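6-phosphogluconate dehydrogenase (Decarboxylating) (Geobacter metallireducens, PDB 4E21) probably catalyses the NADP-dependent oxidative decarboxylation of 6-phosphogluconate in the pentose phosphate pathway. Local coordinates at residues Ile25-Leu30 with Val84-Val89; Ile110-Gly115 with Val137-Ser142; Val300-Glu305 with Glu329-Arg334. One frame throughout, in Å; residues are numbered along the deposited sequence.

Contact 1: Ile25-Leu30 with Val84-Val89; sequences IGMIGL and VVWLMV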
# COMPACT_ATOMS: atom_id res chain seq x y z
N ILE B 25 -32.67 -14.33 30.71
CA ILE B 25 -31.41 -13.73 30.35
C ILE B 25 -31.34 -12.38 31.02
O ILE B 25 -32.27 -11.57 30.90
CB ILE B 25 -31.31 -13.52 28.80
CG1 ILE B 25 -31.21 -14.85 28.05
CG2 ILE B 25 -30.14 -12.63 28.44
CD1 ILE B 25 -32.56 -15.55 27.84
N GLY B 26 -30.26 -12.12 31.74
CA GLY B 26 -30.04 -10.78 32.25
C GLY B 26 -29.18 -10.05 31.24
O GLY B 26 -28.28 -10.64 30.64
N MSE B 27 -29.46 -8.76 31.05
CA MSE B 27 -28.71 -7.95 30.10
C MSE B 27 -28.22 -6.72 30.83
O MSE B 27 -29.01 -5.99 31.43
CB MSE B 27 -29.63 -7.53 28.96
CG MSE B 27 -29.04 -6.55 27.95
SE MSE B 27 -27.64 -7.33 26.84
CE MSE B 27 -26.22 -6.31 27.59
N ILE B 28 -26.91 -6.49 30.80
CA ILE B 28 -26.37 -5.26 31.38
C ILE B 28 -25.80 -4.41 30.27
O ILE B 28 -25.02 -4.89 29.45
CB ILE B 28 -25.22 -5.53 32.37
CG1 ILE B 28 -25.70 -6.33 33.58
CG2 ILE B 28 -24.57 -4.22 32.80
CD1 ILE B 28 -24.56 -6.70 34.54
N GLY B 29 -26.15 -3.12 30.25
CA GLY B 29 -25.74 -2.23 29.18
C GLY B 29 -26.91 -2.05 28.23
O GLY B 29 -27.19 -2.92 27.40
N LEU B 30 -27.59 -0.92 28.37
CA LEU B 30 -28.89 -0.73 27.73
C LEU B 30 -28.83 0.39 26.71
O LEU B 30 -29.79 1.15 26.56
CB LEU B 30 -29.97 -0.45 28.78
CG LEU B 30 -30.22 -1.51 29.84
CD1 LEU B 30 -31.50 -1.17 30.56
CD2 LEU B 30 -30.32 -2.90 29.23
N VAL B 84 -27.75 -16.70 33.30
CA VAL B 84 -27.17 -16.28 32.02
C VAL B 84 -27.10 -14.76 31.95
O VAL B 84 -28.13 -14.08 31.85
CB VAL B 84 -27.97 -16.81 30.84
CG1 VAL B 84 -27.52 -16.10 29.52
CG2 VAL B 84 -27.79 -18.29 30.73
N VAL B 85 -25.88 -14.21 32.01
CA VAL B 85 -25.70 -12.76 32.03
C VAL B 85 -24.98 -12.23 30.78
O VAL B 85 -23.84 -12.59 30.53
CB VAL B 85 -24.92 -12.29 33.28
CG1 VAL B 85 -24.82 -10.74 33.31
CG2 VAL B 85 -25.56 -12.84 34.55
N TRP B 86 -25.65 -11.37 30.02
CA TRP B 86 -25.08 -10.78 28.80
C TRP B 86 -24.60 -9.35 29.05
O TRP B 86 -25.35 -8.53 29.59
CB TRP B 86 -26.12 -10.81 27.69
CG TRP B 86 -25.58 -10.63 26.30
CD1 TRP B 86 -25.01 -9.50 25.78
CD2 TRP B 86 -25.58 -11.61 25.25
NE1 TRP B 86 -24.67 -9.71 24.47
CE2 TRP B 86 -25.00 -11.00 24.12
CE3 TRP B 86 -26.01 -12.94 25.15
CZ2 TRP B 86 -24.83 -11.67 22.91
CZ3 TRP B 86 -25.86 -13.60 23.96
CH2 TRP B 86 -25.27 -12.97 22.85
N LEU B 87 -23.35 -9.06 28.69
CA LEU B 87 -22.81 -7.70 28.79
C LEU B 87 -22.77 -7.02 27.42
O LEU B 87 -22.26 -7.59 26.46
CB LEU B 87 -21.40 -7.68 29.41
CG LEU B 87 -21.14 -8.40 30.75
CD1 LEU B 87 -19.67 -8.33 31.13
CD2 LEU B 87 -21.98 -7.82 31.88
N MSE B 88 -23.33 -5.81 27.34
CA MSE B 88 -23.19 -4.93 26.18
C MSE B 88 -22.74 -3.56 26.69
O MSE B 88 -23.40 -2.55 26.43
CB MSE B 88 -24.50 -4.77 25.40
CG MSE B 88 -24.84 -5.90 24.43
SE MSE B 88 -23.32 -6.54 23.37
CE MSE B 88 -24.19 -6.91 21.71
N VAL B 89 -21.64 -3.55 27.44
CA VAL B 89 -21.06 -2.31 27.93
C VAL B 89 -19.81 -1.93 27.12
O VAL B 89 -19.30 -2.73 26.34
CB VAL B 89 -20.71 -2.42 29.43
CG1 VAL B 89 -21.96 -2.71 30.24
CG2 VAL B 89 -19.69 -3.51 29.68
O HOH W 1 -25.68 -1.33 24.84
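Gly26, Met27 and Ile28 pair with Val85, Trp86 and Leu87 as parallel strands of a Rossmann-type dinucleotide-binding fold. The ladder has four backbone bonds, all close to straight: Gly26 N to Val84 O, Trp86 N to Gly26 O, Ile28 N to Trp86 O and Met88 N to Ile28 O, the last of them at 2.9 Å.

Ile28 illustrates how one side of such a pair is packed. Ile28 CB lies 4.0 Å from Leu87 CD2. A chi1 of -64° turns CG1 to the side of the backbone N and sets Ile28 CG2 anti to that N, where it runs alongside Val89 and meets Val89 CG1 at 4.0 Å. The other branch ends in Ile28 CD1, which reaches Leu87 CD2 at 3.9 Å and Val85 CG1 slightly farther off; Met101 of helix 94-101 closes over this face.

On the other face the selenomethionine Met27 makes a Met-aromatic contact, its SE 3.6 Å from Trp86 CD1 and oblique to the indole. Beyond the strand comes Gly29, probably the first glycine of a GxGxxG motif, where a side chain would run into Met88 O. A water donates to Met88 O at 3.0 Å and more weakly to Gly29 O.

Contact 2: Ile110-Gly115 with Val137-Ser142; sequences IVIDGG and VDVGTS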
# COMPACT_ATOMS: atom_id res chain seq x y z
N ILE B 110 -23.16 -18.43 33.77
CA ILE B 110 -22.51 -18.08 32.51
C ILE B 110 -22.59 -16.56 32.30
O ILE B 110 -23.67 -15.96 32.44
CB ILE B 110 -23.25 -18.72 31.31
CG1 ILE B 110 -23.21 -20.24 31.39
CG2 ILE B 110 -22.70 -18.22 29.95
CD1 ILE B 110 -24.07 -20.91 30.34
N VAL B 111 -21.45 -15.96 31.97
CA VAL B 111 -21.37 -14.53 31.65
C VAL B 111 -20.91 -14.38 30.19
O VAL B 111 -19.94 -14.99 29.75
CB VAL B 111 -20.40 -13.79 32.61
CG1 VAL B 111 -20.28 -12.29 32.25
CG2 VAL B 111 -20.86 -13.93 34.03
N ILE B 112 -21.65 -13.58 29.44
CA ILE B 112 -21.32 -13.37 28.05
C ILE B 112 -20.87 -11.94 27.83
O ILE B 112 -21.57 -11.01 28.26
CB ILE B 112 -22.54 -13.67 27.18
CG1 ILE B 112 -23.00 -15.11 27.45
CG2 ILE B 112 -22.23 -13.40 25.68
CD1 ILE B 112 -24.45 -15.33 27.16
N ASP B 113 -19.71 -11.74 27.21
CA ASP B 113 -19.29 -10.40 26.78
C ASP B 113 -19.51 -10.29 25.27
O ASP B 113 -18.84 -10.95 24.47
CB ASP B 113 -17.83 -10.14 27.12
CG ASP B 113 -17.36 -8.77 26.64
OD1 ASP B 113 -18.19 -7.95 26.23
OD2 ASP B 113 -16.14 -8.52 26.70
N GLY B 114 -20.50 -9.50 24.89
CA GLY B 114 -20.91 -9.38 23.52
C GLY B 114 -20.44 -8.09 22.89
O GLY B 114 -20.75 -7.81 21.74
N GLY B 115 -19.68 -7.31 23.64
CA GLY B 115 -19.20 -6.03 23.14
C GLY B 115 -17.91 -6.17 22.35
O GLY B 115 -17.53 -7.27 21.95
N VAL B 137 -18.09 -16.49 28.28
CA VAL B 137 -18.31 -16.63 26.84
C VAL B 137 -18.17 -15.31 26.08
O VAL B 137 -18.79 -14.31 26.44
CB VAL B 137 -19.70 -17.25 26.57
CG1 VAL B 137 -19.91 -17.47 25.09
CG2 VAL B 137 -19.82 -18.57 27.31
N ASP B 138 -17.33 -15.30 25.03
CA ASP B 138 -17.16 -14.11 24.20
C ASP B 138 -17.99 -14.19 22.93
O ASP B 138 -17.99 -15.21 22.22
CB ASP B 138 -15.68 -13.78 23.90
CG ASP B 138 -14.92 -14.96 23.28
OD1 ASP B 138 -14.57 -15.92 24.00
OD2 ASP B 138 -14.62 -14.91 22.07
N VAL B 139 -18.75 -13.14 22.66
CA VAL B 139 -19.54 -13.09 21.45
C VAL B 139 -19.21 -11.83 20.67
O VAL B 139 -19.38 -10.72 21.18
CB VAL B 139 -21.07 -13.19 21.72
CG1 VAL B 139 -21.87 -12.98 20.44
CG2 VAL B 139 -21.42 -14.53 22.33
N GLY B 140 -18.69 -12.00 19.47
CA GLY B 140 -18.56 -10.89 18.54
C GLY B 140 -19.86 -10.83 17.78
O GLY B 140 -20.28 -11.82 17.17
N THR B 141 -20.52 -9.69 17.82
CA THR B 141 -21.80 -9.58 17.14
C THR B 141 -21.67 -8.58 15.99
O THR B 141 -21.02 -7.54 16.11
CB THR B 141 -22.97 -9.25 18.11
OG1 THR B 141 -23.40 -7.90 17.94
CG2 THR B 141 -22.57 -9.48 19.56
N SER B 142 -22.23 -8.94 14.85
CA SER B 142 -22.22 -8.04 13.72
C SER B 142 -23.66 -7.80 13.30
O SER B 142 -24.54 -8.62 13.60
CB SER B 142 -21.40 -8.63 12.58
OG SER B 142 -21.66 -7.92 11.37
O HOH W 2 -19.06 -7.82 19.21
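A parallel beta ladder in the middle of the NAD-binding domain's sheet pairs Ile112 with Val137 and Asp113 with Asp138, buried between neighbouring strands 110-113 and 135-142. The two strand axes run in the same sense, 29° apart. Val137 N donates to Val111 O at 2.8 Å in a virtually straight bond. Asp113 N returns a bond to Val137 O, and Val139 N gives one to Asp113 O, so the N and O of Asp113 straddle Asp138, bonding to the residues before and after it. Ile112 CA and Gly114 CA add CH...O contacts to Val137 O and Val139 O.

Aliphatic branches fill one face. Ile110 CG2 approaches Val137 CG2 at 3.9 Å, while Ile112 divides its branches: CG1, set by a chi1 of -57°, lies alongside Val137 CB, and Ile112 CG2 angles across to Val139 CG2 at 3.6 Å. Trp86 of the adjoining strand covers Ile112 and Val139.

The two aspartates occupy the other face, where their carboxylates bond to backbone and side chains rather than to each other's strand. Asp113 OD1 accepts Gly115 N at 3.1 Å from above the carboxylate plane, forming an Asx turn at the strand end, and OD2 bonds to Ser117 OG. Asp138 OD1 and OD2 take the backbone N-H groups of Gly204 and His207, tying this strand to the start of helix 205-232, whose N-terminal end would probably stabilise the negative charge.

Where the backbones diverge, Gly114 O lies 3.3 Å from Thr141 CG2, and a water bridges the strands, donating to Gly114 O and accepting from Thr141 N at 2.7 Å. The two strands are the ends of a beta-alpha-beta crossover, with helix 119-130 between them, the repeating unit of Rossmann-type folds.

Contact 3: Val300-Glu305 with Glu329-Arg334; sequences VSDSGE and ERFSSR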
# COMPACT_ATOMS: atom_id res chain seq x y z
N VAL B 300 -12.81 10.30 9.21
CA VAL B 300 -13.34 8.96 9.43
C VAL B 300 -12.72 8.38 10.70
O VAL B 300 -11.50 8.34 10.84
CB VAL B 300 -13.03 8.02 8.24
CG1 VAL B 300 -13.67 6.67 8.48
CG2 VAL B 300 -13.52 8.64 6.91
N SER B 301 -13.58 7.95 11.61
CA SER B 301 -13.16 7.34 12.86
C SER B 301 -12.89 5.88 12.62
O SER B 301 -13.26 5.33 11.58
CB SER B 301 -14.27 7.47 13.91
OG SER B 301 -14.43 8.81 14.33
N ASP B 302 -12.26 5.25 13.60
CA ASP B 302 -12.02 3.82 13.58
C ASP B 302 -12.11 3.36 15.05
O ASP B 302 -11.62 4.06 15.93
CB ASP B 302 -10.64 3.52 12.99
CG ASP B 302 -9.52 3.73 14.00
OD1 ASP B 302 -9.03 4.88 14.14
OD2 ASP B 302 -9.14 2.74 14.66
N SER B 303 -12.72 2.20 15.31
CA SER B 303 -13.05 1.83 16.68
C SER B 303 -12.12 0.84 17.37
O SER B 303 -12.29 0.53 18.55
CB SER B 303 -14.49 1.32 16.78
OG SER B 303 -15.37 2.35 16.38
N GLY B 304 -11.13 0.34 16.65
CA GLY B 304 -10.14 -0.50 17.28
C GLY B 304 -9.93 -1.81 16.57
O GLY B 304 -8.80 -2.23 16.35
N GLU B 305 -11.02 -2.49 16.22
CA GLU B 305 -10.90 -3.81 15.61
C GLU B 305 -10.05 -3.80 14.35
O GLU B 305 -9.33 -4.75 14.09
CB GLU B 305 -12.27 -4.39 15.32
CG GLU B 305 -12.91 -5.08 16.52
CD GLU B 305 -13.90 -4.20 17.28
OE1 GLU B 305 -14.10 -3.01 16.87
OE2 GLU B 305 -14.47 -4.72 18.28
N GLU B 329 -5.83 5.10 5.65
CA GLU B 329 -6.60 6.14 4.99
C GLU B 329 -7.51 6.82 5.99
O GLU B 329 -7.73 8.02 5.90
CB GLU B 329 -7.37 5.59 3.78
CG GLU B 329 -6.45 5.25 2.57
CD GLU B 329 -7.21 4.56 1.46
OE1 GLU B 329 -8.08 3.74 1.78
OE2 GLU B 329 -6.96 4.84 0.27
N ARG B 330 -8.04 6.05 6.92
CA ARG B 330 -8.83 6.64 7.99
C ARG B 330 -7.96 7.58 8.84
O ARG B 330 -8.40 8.68 9.17
CB ARG B 330 -9.52 5.57 8.85
CG ARG B 330 -10.50 4.71 8.07
CD ARG B 330 -11.39 3.90 8.97
NE ARG B 330 -12.35 3.11 8.21
CZ ARG B 330 -13.46 2.58 8.71
NH1 ARG B 330 -13.78 2.76 9.99
NH2 ARG B 330 -14.25 1.87 7.93
N PHE B 331 -6.73 7.16 9.16
CA PHE B 331 -5.81 8.03 9.91
C PHE B 331 -5.56 9.36 9.21
O PHE B 331 -5.64 10.42 9.84
CB PHE B 331 -4.45 7.37 10.19
CG PHE B 331 -4.52 6.18 11.09
CD1 PHE B 331 -3.42 5.36 11.24
CD2 PHE B 331 -5.69 5.87 11.77
CE1 PHE B 331 -3.49 4.25 12.10
CE2 PHE B 331 -5.77 4.75 12.61
CZ PHE B 331 -4.67 3.96 12.78
N SER B 332 -5.24 9.31 7.91
CA SER B 332 -4.91 10.54 7.18
C SER B 332 -6.15 11.40 6.97
O SER B 332 -6.05 12.62 6.84
CB SER B 332 -4.21 10.25 5.84
OG SER B 332 -4.98 9.35 5.09
N SER B 333 -7.31 10.75 6.94
CA SER B 333 -8.57 11.48 6.81
C SER B 333 -8.77 12.38 8.03
O SER B 333 -9.51 13.38 7.97
CB SER B 333 -9.73 10.52 6.65
OG SER B 333 -10.30 10.20 7.91
N ARG B 334 -8.12 12.04 9.14
CA ARG B 334 -8.14 12.92 10.30
C ARG B 334 -6.94 13.87 10.37
O ARG B 334 -6.77 14.54 11.38
CB ARG B 334 -8.21 12.14 11.60
CG ARG B 334 -9.43 11.33 11.79
CD ARG B 334 -9.31 10.54 13.10
NE ARG B 334 -9.64 9.17 12.79
CZ ARG B 334 -8.90 8.12 13.09
NH1 ARG B 334 -7.78 8.24 13.80
NH2 ARG B 334 -9.32 6.92 12.70
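Between Val300 and Ser333 begins a network of polar bonds that joins a loop to the end of a helix. Val300 N donates to Ser333 OG at 2.8 Å, and that hydroxyl in turn donates to Arg330 O, three residues back. Val300 O accepts Arg334 NE at 2.8 Å, nearly in the guanidinium plane, with a weaker bond from NH2. Arg330 NH1, 3.1 Å from Ser301 O, lies in the carbonyl plane of Ser301, while that oxygen sits 29° out of the Arg330 guanidinium plane.

The charged link is a salt bridge from Arg334 NH2 to Asp302 OD1 whose hydrogen bond is weak and bent, with carboxylate and guanidinium planes 22° apart. Arg307 binds OD2 of the same carboxylate, so two arginines share it. Asp302 OD1 also lies at the rim of the Phe331 ring, 3.6 Å from Phe331 CE2.

Apolar packing comes from Val300 CG1, which sits 3.6 Å from Arg330 CD; the arginine chain, kept extended by a chi3 of 178°, brings one guanidinium face under that methyl. With an alanine here instead of Arg330, Ser301 O would probably lose its NH1 donor, Val300 CG1 the methylenes it packs on and Tyr218 its cation.

Tyr218 of helix 205-232 makes a cation-pi contact with Arg330, helix 305-316 supplies Arg307, and Leu344 of a neighbouring subunit packs on Val300 beside the end of helix 321-333.

Contacts 1 and 2 belong to the parallel part of one buried mixed sheet and lie next to each other in it: their centres are 9 Å apart, strand 84-87 abuts strand 110-113, and Val85 O probably accepts from Ile112 N. Both rest on regular backbone ladders backed by aliphatic or aromatic packing, although contact 2 also carries carboxylates that tie the sheet to its surroundings. Contact 3 lies apart, about 29 Å from contact 1 and 25 Å from contact 2, centre to centre, in the helical C-terminal part. Partly buried and approached by other subunits, it joins a loop to a helix end, with arginine, serine and aspartate side chains gripping backbone groups and each other.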